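Nucleocapsid (Crimean-congo hemorrhagic fever virus, PDB 4AKL) binds single- and double-stranded RNA, probably packages the viral genome, and probably has sequence-nonspecific, manganese-dependent DNA endonuclease activity. Local coordinates at residues S310-W313 with L314-G318; P352-W355 with G356-Y360; V277-L280 with L281-V284; L123-Y126 with Q127-L131. All blocks are in the same frame, centred on the assembly; numbering follows the deposited sequence. Where two conformers were deposited one is given.

Interaction 1: S310-W313 with L314-G318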
loop_
_atom_site.group_PDB
_atom_site.type_symbol
_atom_site.label_atom_id
_atom_site.label_comp_id
_atom_site.label_asym_id
_atom_site.label_seq_id
_atom_site.Cartn_x
_atom_site.Cartn_y
_atom_site.Cartn_z
ATOM N N SER A 310 -9.485 0.829 -2.895
ATOM C CA SER A 310 -10.506 0.771 -3.915
ATOM C C SER A 310 -11.954 0.762 -3.367
ATOM O O SER A 310 -12.840 1.405 -3.962
ATOM C CB SER A 310 -10.240 -0.379 -4.910
ATOM O OG SER A 310 -9.053 -0.054 -5.714
ATOM N N TYR A 311 -12.174 0.059 -2.248
ATOM C CA TYR A 311 -13.487 -0.007 -1.623
ATOM C C TYR A 311 -13.827 1.336 -0.929
ATOM O O TYR A 311 -15.006 1.774 -0.928
ATOM C CB TYR A 311 -13.586 -1.203 -0.653
ATOM C CG TYR A 311 -14.218 -2.401 -1.316
ATOM C CD1 TYR A 311 -15.577 -2.501 -1.421
ATOM C CD2 TYR A 311 -13.451 -3.411 -1.877
ATOM C CE1 TYR A 311 -16.182 -3.597 -2.047
ATOM C CE2 TYR A 311 -14.033 -4.497 -2.504
ATOM C CZ TYR A 311 -15.396 -4.583 -2.589
ATOM O OH TYR A 311 -15.945 -5.633 -3.231
ATOM N N TYR A 312 -12.813 1.990 -0.366
ATOM C CA TYR A 312 -12.997 3.291 0.208
ATOM C C TYR A 312 -13.531 4.275 -0.863
ATOM O O TYR A 312 -14.426 5.089 -0.583
ATOM C CB TYR A 312 -11.696 3.792 0.799
ATOM C CG TYR A 312 -11.788 5.180 1.313
ATOM C CD1 TYR A 312 -12.638 5.489 2.370
ATOM C CD2 TYR A 312 -11.033 6.206 0.750
ATOM C CE1 TYR A 312 -12.743 6.798 2.863
ATOM C CE2 TYR A 312 -11.136 7.546 1.245
ATOM C CZ TYR A 312 -11.978 7.825 2.287
ATOM O OH TYR A 312 -12.092 9.125 2.771
ATOM N N TRP A 313 -12.995 4.188 -2.088
ATOM C CA TRP A 313 -13.400 5.114 -3.150
ATOM C C TRP A 313 -14.806 4.815 -3.598
ATOM O O TRP A 313 -15.572 5.746 -3.850
ATOM C CB TRP A 313 -12.391 5.130 -4.325
ATOM C CG TRP A 313 -11.029 5.670 -3.895
ATOM C CD1 TRP A 313 -10.790 6.708 -2.999
ATOM C CD2 TRP A 313 -9.758 5.190 -4.287
ATOM N NE1 TRP A 313 -9.448 6.906 -2.846
ATOM C CE2 TRP A 313 -8.784 5.983 -3.627
ATOM C CE3 TRP A 313 -9.336 4.178 -5.154
ATOM C CZ2 TRP A 313 -7.442 5.793 -3.800
ATOM C CZ3 TRP A 313 -8.001 3.982 -5.320
ATOM C CH2 TRP A 313 -7.055 4.785 -4.647
ATOM N N LEU A 314 -15.154 3.539 -3.691
ATOM C CA LEU A 314 -16.540 3.184 -3.921
ATOM C C LEU A 314 -17.456 3.787 -2.857
ATOM O O LEU A 314 -18.456 4.436 -3.187
ATOM C CB LEU A 314 -16.730 1.703 -3.896
ATOM C CG LEU A 314 -16.129 0.808 -4.939
ATOM C CD1 LEU A 314 -16.658 -0.618 -4.658
ATOM C CD2 LEU A 314 -16.463 1.277 -6.384
ATOM N N TYR A 315 -17.093 3.606 -1.590
ATOM C CA TYR A 315 -17.871 4.179 -0.493
ATOM C C TYR A 315 -17.996 5.703 -0.660
ATOM O O TYR A 315 -19.104 6.221 -0.689
ATOM C CB TYR A 315 -17.283 3.742 0.854
ATOM C CG TYR A 315 -17.651 4.598 1.971
ATOM C CD1 TYR A 315 -18.903 4.467 2.607
ATOM C CD2 TYR A 315 -16.783 5.544 2.429
ATOM C CE1 TYR A 315 -19.237 5.305 3.706
ATOM C CE2 TYR A 315 -17.124 6.378 3.509
ATOM C CZ TYR A 315 -18.342 6.246 4.131
ATOM O OH TYR A 315 -18.642 7.092 5.201
ATOM N N LYS A 316 -16.875 6.404 -0.823
ATOM C CA LYS A 316 -16.912 7.846 -0.982
ATOM C C LYS A 316 -17.702 8.337 -2.179
ATOM O O LYS A 316 -18.260 9.387 -2.096
ATOM C CB LYS A 316 -15.510 8.441 -1.087
ATOM C CG LYS A 316 -14.739 8.365 0.162
ATOM C CD LYS A 316 -15.391 9.171 1.366
ATOM C CE LYS A 316 -14.950 10.629 1.337
ATOM N NZ LYS A 316 -15.212 11.275 2.649
ATOM N N ALA A 317 -17.686 7.576 -3.275
ATOM C CA ALA A 317 -18.447 7.892 -4.453
ATOM C C ALA A 317 -19.944 7.558 -4.337
ATOM O O ALA A 317 -20.676 7.833 -5.257
ATOM C CB ALA A 317 -17.848 7.197 -5.721
ATOM N N GLY A 318 -20.371 6.984 -3.229
ATOM C CA GLY A 318 -21.779 6.642 -3.020
ATOM C C GLY A 318 -22.199 5.441 -3.821
ATOM O O GLY A 318 -23.362 5.342 -4.175
#

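Interaction 2: P352-W355 with G356-Y360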
loop_
_atom_site.group_PDB
_atom_site.type_symbol
_atom_site.label_atom_id
_atom_site.label_comp_id
_atom_site.label_asym_id
_atom_site.label_seq_id
_atom_site.Cartn_x
_atom_site.Cartn_y
_atom_site.Cartn_z
ATOM N N PRO A 352 -24.522 9.521 -16.725
ATOM C CA PRO A 352 -25.735 9.782 -15.958
ATOM C C PRO A 352 -25.707 9.245 -14.553
ATOM O O PRO A 352 -26.474 9.718 -13.724
ATOM C CB PRO A 352 -26.816 9.058 -16.759
ATOM C CG PRO A 352 -26.303 9.052 -18.098
ATOM C CD PRO A 352 -24.834 8.741 -17.917
ATOM N N MET A 353 -24.850 8.265 -14.291
ATOM C CA MET A 353 -24.735 7.670 -12.964
ATOM C C MET A 353 -24.230 8.713 -11.996
ATOM O O MET A 353 -23.186 9.359 -12.280
ATOM C CB MET A 353 -23.706 6.538 -12.979
ATOM C CG MET A 353 -24.012 5.376 -13.922
ATOM S SD MET A 353 -25.608 4.618 -13.741
ATOM C CE MET A 353 -25.579 4.120 -12.003
ATOM N N LYS A 354 -24.940 8.900 -10.864
ATOM C CA LYS A 354 -24.523 9.904 -9.865
ATOM C C LYS A 354 -23.127 9.656 -9.300
ATOM O O LYS A 354 -22.420 10.602 -8.930
ATOM C CB LYS A 354 -25.543 9.975 -8.717
ATOM C CG LYS A 354 -26.762 10.784 -9.047
ATOM C CD LYS A 354 -27.750 10.757 -7.893
ATOM C CE LYS A 354 -29.072 11.471 -8.228
ATOM N NZ LYS A 354 -30.210 10.995 -7.387
ATOM N N TRP A 355 -22.689 8.385 -9.248
ATOM C CA TRP A 355 -21.368 8.104 -8.724
ATOM C C TRP A 355 -20.237 8.692 -9.553
ATOM O O TRP A 355 -19.121 8.812 -9.042
ATOM C CB TRP A 355 -21.132 6.581 -8.503
ATOM C CG TRP A 355 -21.088 5.693 -9.738
ATOM C CD1 TRP A 355 -22.077 4.867 -10.147
ATOM C CD2 TRP A 355 -19.991 5.513 -10.689
ATOM N NE1 TRP A 355 -21.699 4.217 -11.275
ATOM C CE2 TRP A 355 -20.427 4.585 -11.634
ATOM C CE3 TRP A 355 -18.720 6.067 -10.831
ATOM C CZ2 TRP A 355 -19.649 4.187 -12.732
ATOM C CZ3 TRP A 355 -17.913 5.646 -11.906
ATOM C CH2 TRP A 355 -18.397 4.706 -12.851
ATOM N N GLY A 356 -20.509 9.069 -10.826
ATOM C CA GLY A 356 -19.472 9.549 -11.714
ATOM C C GLY A 356 -18.801 10.782 -11.162
ATOM O O GLY A 356 -17.607 10.821 -10.940
ATOM N N LYS A 357 -19.607 11.796 -10.938
ATOM C CA LYS A 357 -19.099 13.075 -10.500
ATOM C C LYS A 357 -18.544 12.961 -9.119
ATOM O O LYS A 357 -17.541 13.650 -8.812
ATOM C CB LYS A 357 -20.186 14.176 -10.570
ATOM C CG LYS A 357 -20.301 14.779 -11.995
ATOM C CD LYS A 357 -21.420 15.792 -12.127
ATOM C CE LYS A 357 -21.604 16.208 -13.593
ATOM N NZ LYS A 357 -22.475 15.292 -14.346
ATOM N N LYS A 358 -19.158 12.117 -8.284
ATOM C CA LYS A 358 -18.663 11.934 -6.916
ATOM C C LYS A 358 -17.295 11.277 -6.932
ATOM O O LYS A 358 -16.494 11.627 -6.135
ATOM C CB LYS A 358 -19.657 11.160 -6.030
ATOM C CG LYS A 358 -20.942 11.895 -5.817
ATOM C CD LYS A 358 -21.909 11.022 -5.058
ATOM C CE LYS A 358 -23.283 11.630 -4.961
ATOM N NZ LYS A 358 -24.329 10.522 -5.025
ATOM N N LEU A 359 -17.036 10.340 -7.856
ATOM C CA LEU A 359 -15.698 9.744 -7.949
ATOM C C LEU A 359 -14.728 10.826 -8.455
ATOM O O LEU A 359 -13.592 10.914 -8.005
ATOM C CB LEU A 359 -15.667 8.542 -8.919
ATOM C CG LEU A 359 -14.441 7.632 -8.789
ATOM C CD1 LEU A 359 -14.439 6.826 -7.435
ATOM C CD2 LEU A 359 -14.326 6.672 -9.970
ATOM N N TYR A 360 -15.194 11.645 -9.411
ATOM C CA TYR A 360 -14.333 12.637 -10.019
ATOM C C TYR A 360 -13.839 13.614 -8.956
ATOM O O TYR A 360 -12.652 13.989 -8.955
ATOM C CB TYR A 360 -15.068 13.452 -11.113
ATOM C CG TYR A 360 -14.164 14.393 -11.913
ATOM C CD1 TYR A 360 -13.752 15.648 -11.380
ATOM C CD2 TYR A 360 -13.719 14.041 -13.172
ATOM C CE1 TYR A 360 -12.894 16.502 -12.097
ATOM C CE2 TYR A 360 -12.856 14.925 -13.934
ATOM C CZ TYR A 360 -12.455 16.139 -13.395
ATOM O OH TYR A 360 -11.624 17.001 -14.138
HETATM O O HOH W 1 -22.257 11.837 -12.042
#

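Interaction 3: V277-L280 with L281-V284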
loop_
_atom_site.group_PDB
_atom_site.type_symbol
_atom_site.label_atom_id
_atom_site.label_comp_id
_atom_site.label_asym_id
_atom_site.label_seq_id
_atom_site.Cartn_x
_atom_site.Cartn_y
_atom_site.Cartn_z
ATOM N N VAL A 277 6.196 12.185 38.117
ATOM C CA VAL A 277 5.259 11.334 37.405
ATOM C C VAL A 277 4.811 12.041 36.119
ATOM O O VAL A 277 4.883 11.454 35.015
ATOM C CB VAL A 277 3.990 10.973 38.248
ATOM C CG1 VAL A 277 2.819 10.491 37.322
ATOM C CG2 VAL A 277 4.308 9.945 39.334
ATOM N N THR A 278 4.357 13.295 36.274
ATOM C CA THR A 278 3.960 14.117 35.142
ATOM C C THR A 278 5.053 14.133 34.088
ATOM O O THR A 278 4.769 13.908 32.914
ATOM C CB THR A 278 3.625 15.577 35.579
ATOM O OG1 THR A 278 2.513 15.552 36.462
ATOM C CG2 THR A 278 3.266 16.473 34.357
ATOM N N ASN A 279 6.297 14.378 34.517
ATOM C CA ASN A 279 7.418 14.533 33.586
ATOM C C ASN A 279 7.837 13.271 32.859
ATOM O O ASN A 279 8.206 13.330 31.674
ATOM C CB ASN A 279 8.628 15.146 34.290
ATOM C CG ASN A 279 8.474 16.626 34.516
ATOM O OD1 ASN A 279 7.687 17.302 33.841
ATOM N ND2 ASN A 279 9.238 17.147 35.458
ATOM N N LEU A 280 7.783 12.137 33.551
ATOM C CA LEU A 280 8.054 10.851 32.922
ATOM C C LEU A 280 7.041 10.588 31.810
ATOM O O LEU A 280 7.416 10.070 30.741
ATOM C CB LEU A 280 8.069 9.710 33.948
ATOM C CG LEU A 280 9.402 9.551 34.698
ATOM C CD1 LEU A 280 9.276 8.765 36.029
ATOM C CD2 LEU A 280 10.433 8.895 33.726
ATOM N N LEU A 281 5.765 10.954 32.040
ATOM C CA LEU A 281 4.719 10.774 31.001
ATOM C C LEU A 281 4.954 11.632 29.754
ATOM O O LEU A 281 4.698 11.149 28.632
ATOM C CB LEU A 281 3.304 11.003 31.561
ATOM C CG LEU A 281 2.893 9.977 32.633
ATOM C CD1 LEU A 281 1.559 10.353 33.310
ATOM C CD2 LEU A 281 2.835 8.555 32.025
ATOM N N LYS A 282 5.427 12.881 29.928
ATOM C CA LYS A 282 5.812 13.728 28.783
ATOM C C LYS A 282 6.909 13.005 28.011
ATOM O O LYS A 282 6.879 12.931 26.799
ATOM C CB LYS A 282 6.352 15.110 29.198
ATOM C CG LYS A 282 5.517 15.914 30.170
ATOM C CD LYS A 282 4.146 16.196 29.650
ATOM C CE LYS A 282 3.369 17.093 30.626
ATOM N NZ LYS A 282 2.409 17.975 29.915
ATOM N N HIS A 283 7.885 12.462 28.745
ATOM C CA HIS A 283 8.998 11.783 28.087
ATOM C C HIS A 283 8.559 10.498 27.369
ATOM O O HIS A 283 9.070 10.228 26.288
ATOM C CB HIS A 283 10.155 11.518 29.029
ATOM C CG HIS A 283 10.659 12.744 29.727
ATOM N ND1 HIS A 283 10.696 13.983 29.118
ATOM C CD2 HIS A 283 11.148 12.920 30.985
ATOM C CE1 HIS A 283 11.184 14.868 29.974
ATOM N NE2 HIS A 283 11.471 14.247 31.111
ATOM N N VAL A 284 7.610 9.734 27.934
ATOM C CA VAL A 284 7.104 8.503 27.249
ATOM C C VAL A 284 6.294 8.818 25.959
ATOM O O VAL A 284 6.446 8.120 24.926
ATOM C CB VAL A 284 6.292 7.587 28.204
ATOM C CG1 VAL A 284 5.645 6.397 27.433
ATOM C CG2 VAL A 284 7.204 7.059 29.292
#

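Interaction 4: L123-Y126 with Q127-L131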
loop_
_atom_site.group_PDB
_atom_site.type_symbol
_atom_site.label_atom_id
_atom_site.label_comp_id
_atom_site.label_asym_id
_atom_site.label_seq_id
_atom_site.Cartn_x
_atom_site.Cartn_y
_atom_site.Cartn_z
ATOM N N LEU A 123 -1.453 8.187 8.279
ATOM C CA LEU A 123 -0.899 7.020 7.563
ATOM C C LEU A 123 -1.055 5.771 8.387
ATOM O O LEU A 123 -1.525 4.746 7.849
ATOM C CB LEU A 123 0.599 7.151 7.195
ATOM C CG LEU A 123 1.012 8.185 6.185
ATOM C CD1 LEU A 123 2.517 8.242 5.958
ATOM C CD2 LEU A 123 0.252 7.908 4.843
ATOM N N PHE A 124 -0.661 5.834 9.682
ATOM C CA PHE A 124 -0.760 4.635 10.534
ATOM C C PHE A 124 -2.175 4.165 10.688
ATOM O O PHE A 124 -2.423 2.969 10.580
ATOM C CB PHE A 124 -0.158 4.864 11.912
ATOM C CG PHE A 124 1.341 4.923 11.927
ATOM C CD1 PHE A 124 2.123 4.341 10.919
ATOM C CD2 PHE A 124 1.981 5.540 12.972
ATOM C CE1 PHE A 124 3.518 4.408 10.984
ATOM C CE2 PHE A 124 3.368 5.596 13.022
ATOM C CZ PHE A 124 4.125 5.023 12.017
ATOM N N ASN A 125 -3.115 5.107 10.907
ATOM C CA ASN A 125 -4.513 4.785 11.048
ATOM C C ASN A 125 -5.064 4.086 9.796
ATOM O O ASN A 125 -5.844 3.134 9.905
ATOM C CB ASN A 125 -5.309 6.059 11.376
ATOM C CG ASN A 125 -6.818 5.803 11.557
ATOM O OD1 ASN A 125 -7.537 5.486 10.600
ATOM N ND2 ASN A 125 -7.298 5.963 12.783
ATOM N N TYR A 126 -4.643 4.548 8.607
ATOM C CA TYR A 126 -5.121 3.956 7.383
ATOM C C TYR A 126 -4.613 2.504 7.274
ATOM O O TYR A 126 -5.337 1.635 6.884
ATOM C CB TYR A 126 -4.642 4.795 6.156
ATOM C CG TYR A 126 -4.675 4.050 4.843
ATOM C CD1 TYR A 126 -3.620 3.291 4.445
ATOM C CD2 TYR A 126 -5.774 4.106 4.017
ATOM C CE1 TYR A 126 -3.636 2.598 3.214
ATOM C CE2 TYR A 126 -5.818 3.400 2.773
ATOM C CZ TYR A 126 -4.739 2.646 2.388
ATOM O OH TYR A 126 -4.699 1.942 1.162
ATOM N N GLN A 127 -3.349 2.260 7.604
ATOM C CA GLN A 127 -2.802 0.897 7.508
ATOM C C GLN A 127 -3.526 -0.029 8.456
ATOM O O GLN A 127 -3.911 -1.141 8.073
ATOM C CB GLN A 127 -1.287 0.866 7.758
ATOM C CG GLN A 127 -0.462 1.702 6.721
ATOM C CD GLN A 127 -0.494 1.176 5.275
ATOM O OE1 GLN A 127 -0.814 0.001 5.005
ATOM N NE2 GLN A 127 -0.150 2.060 4.333
ATOM N N GLN A 128 -3.771 0.433 9.674
ATOM C CA GLN A 128 -4.477 -0.405 10.663
ATOM C C GLN A 128 -5.905 -0.633 10.227
ATOM O O GLN A 128 -6.455 -1.750 10.414
ATOM C CB GLN A 128 -4.423 0.234 12.083
ATOM C CG GLN A 128 -2.993 0.390 12.636
ATOM C CD GLN A 128 -2.077 -0.896 12.404
ATOM O OE1 GLN A 128 -1.027 -0.850 11.698
ATOM N NE2 GLN A 128 -2.506 -2.015 12.963
ATOM N N ALA A 129 -6.520 0.416 9.654
ATOM C CA ALA A 129 -7.872 0.292 9.152
ATOM C C ALA A 129 -7.989 -0.764 8.024
ATOM O O ALA A 129 -8.963 -1.485 7.962
ATOM C CB ALA A 129 -8.428 1.640 8.709
ATOM N N ALA A 130 -6.991 -0.824 7.168
ATOM C CA ALA A 130 -6.961 -1.772 6.050
ATOM C C ALA A 130 -6.873 -3.210 6.539
ATOM O O ALA A 130 -7.517 -4.086 6.007
ATOM C CB ALA A 130 -5.802 -1.463 5.108
ATOM N N LEU A 131 -6.069 -3.440 7.537
ATOM C CA LEU A 131 -5.982 -4.775 8.107
ATOM C C LEU A 131 -7.305 -5.146 8.821
ATOM O O LEU A 131 -7.810 -6.261 8.659
ATOM C CB LEU A 131 -4.796 -4.888 9.024
ATOM C CG LEU A 131 -3.422 -4.753 8.356
ATOM C CD1 LEU A 131 -2.283 -4.481 9.468
ATOM C CD2 LEU A 131 -3.035 -5.969 7.439
#

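Interaction 1: S310-W313 with L314-G318
A Schellman motif ends helix 306-316, and just before it Lys316 folds its chain over the ring of Tyr312 one turn earlier. Gly318 makes the turn out of the helix with positive phi (74°), and its N bonds to Tyr315 O at 2.9 Å. The preceding turn is regular. Lys316 N reaches Tyr312 O at 2.8 Å along a nearly straight N-H path, and Ala317 N takes Trp313 O at 2.9 Å. Among the side chains, the main contact is a CH-pi interaction: Lys316 CG stands 3.8 Å from the centroid of the Tyr312 ring, over one face and displaced toward the rim. With CG opposite the backbone N (chi1 175°), the aryl group extends outward and leans toward the C-terminal end of the helix, while the lysine is bent at both chi2 and chi3 and runs beside the ring in the same direction. Both polar ends meet Asp107, which forms a salt bridge with Lys316 NZ and a hydrogen bond with Tyr312 OH, so one carboxylate fixes the pair and probably favours the charged lysine. Tyr315 turns the edge of its ring to Tyr312 O, and its CD2 comes within 4.1 Å of Tyr312 CD1. On another side of the helix, Tyr311 and Leu314 pack against helix 86-98, while Trp313 gives its NE1 to Ala378 O and lies near Leu359. Within this apolar layer Leu314 CD1 approaches the Tyr311 ring obliquely, 3.9 Å from Tyr311 CD1.

Interaction 2: P352-W355 with G356-Y360
The backbone passes from the loop after helix 341-350 into helix 355-360 through a turn closed by Gly356 N bonding to Met353 O at 3.1 Å, with the donor standing 50° out of the carbonyl plane. A helical bond follows, Leu359 N to Trp355 O at 2.8 Å. A water extends the turn: it accepts the N-H of Lys357 and hydrogen-bonds to Met353 O at 2.7 Å, so this carbonyl is gripped by both a backbone amide and a water at the entry to the helix. Trp355 is the large group at the junction. Its chi1 of 66° sets CG between the backbone N and the carbonyl carbon, which brings the indole alongside the backbone of the next residue, Trp355 CE3 lying 3.5 Å from Gly356 N. Farther out on the six-membered ring, Trp355 CZ3 meets Leu359 CD2 at 4.2 Å. The indole NE1 is bonded to Thr326 OG1, and Leu348 of helix 341-350 touches both Trp355 and Leu359, so the inner side of the turn is packed between neighbouring helices. Lysines line the outer, more solvent-exposed side. Lys357 sends NZ back to Leu349 O. Lys358 extends its chain past Lys354 O, its CG 3.7 Å from that oxygen, in the direction of the other lysine. The two ammonium groups stay apart, Lys354 NZ and Lys358 NZ being 6.4 Å from each other, although Lys358 NZ comes within 3.9 Å of Lys354 CB.

Interaction 3: V277-L280 with L281-V284
Val277 meets Leu281 one turn on in helix 270-292, a long alpha-helix of the nucleocapsid that follows the DEVD motif, Asp266 to Asp269, a sequence of the caspase-3 recognition type. Val277 CG1 approaches Leu281 CD1 at 4.2 Å, and the backbones are joined by Leu281 N to Val277 O. Val277 also rests on Asn258 and Leu261 of helix 245-263. Thr278 comes next, on a solvent-exposed side: its O accepts Lys282 N at 3.2 Å in the carbonyl plane, and its OG1 turns back to Asp274 O. In the conformer given, one of two, Lys282 CG lies 3.5 Å from Thr278 O. Asn279 contributes its backbone oxygen, which receives His283 N at 3.1 Å and at the same time stands 3.0 Å above one face of the imidazole, offset toward its rim. With His283 chi1 at -55°, CG sits beside its own backbone N, and this carries the ring back beneath the carbonyl of the preceding turn. The far end of the ring is held by Asn221 OD1, bonded to NE2. Leu280 points inward, packing on Val254 and Leu257 of helix 245-263 and on Ile220. Its carbonyl is the acceptor for Val284 N at 2.8 Å, and the same oxygen is flanked by a methyl, Val284 CG2, at 3.3 Å.

Interaction 4: L123-Y126 with Q127-L131
Tyr126 and Gln127, neighbours in the middle of alpha-helix 120-136, form the tightly packed side of this contact, whereas Phe124 and Gln128 meet on a looser one. The helix is regular, with Ala129 N bonded to Asn125 O at 2.8 Å and similar bonds in the steps before and after. On the packed side the ring of Tyr126 and the amide of Gln127 stand almost perpendicular, their planes 84° apart. Gln127 NE2 lies in the plane of the ring at its edge, 3.7 Å from Tyr126 CD1. With CG opposite the carbonyl carbon (chi1 -61°), Gln127 CG lies 3.4 Å from Leu123 O; the bend at chi2 (-66°) then turns the amide toward the edge of the Tyr126 ring. Two carbonyls, Gly301 O and Gln303 O, accept hydrogen bonds from NE2 and fix the rotation of this buried amide; Tyr126 OH bonds to Ser309 OG and Asp305 N. Trp106 meets the Tyr126 ring edge-to-face and also gives its NE1 to Asn125 OD1, so one indole meets Asn125, Tyr126 and Ala129. Ala129 and Ala130 both touch Phe308 of helix 306-316, and Ala129 CB sits 3.2 Å from Asn125 O. On the looser side Phe124 is buried against Leu297 of helix 295-301, while Gln128 is exposed and meets only a backbone oxygen of the preceding turn with its side chain. Its methylenes, not its amide, do the touching, with Gln128 CG nearest at 3.3 Å from Phe124 O.

Overall arrangement
Interactions 1 and 2 are in direct touch, with centres about 11 Å apart: Ala317 CB lies 3.8 Å from Leu359 CD1, so the C-terminal end of helix 306-316 packs on helix 355-360. Interaction 4 lies nearby, its centre about 16 Å from that of interaction 1. These two do not touch, but Trp106 meets both Tyr312 and Tyr126 edge-to-face, and Phe308 and Ser309, on the same helix as interaction 1, contact the segments of interaction 4. Interaction 3 is remote, its centre about 41 Å from interaction 1 and 50 Å from interaction 2, in a separate helical part of the elongated molecule.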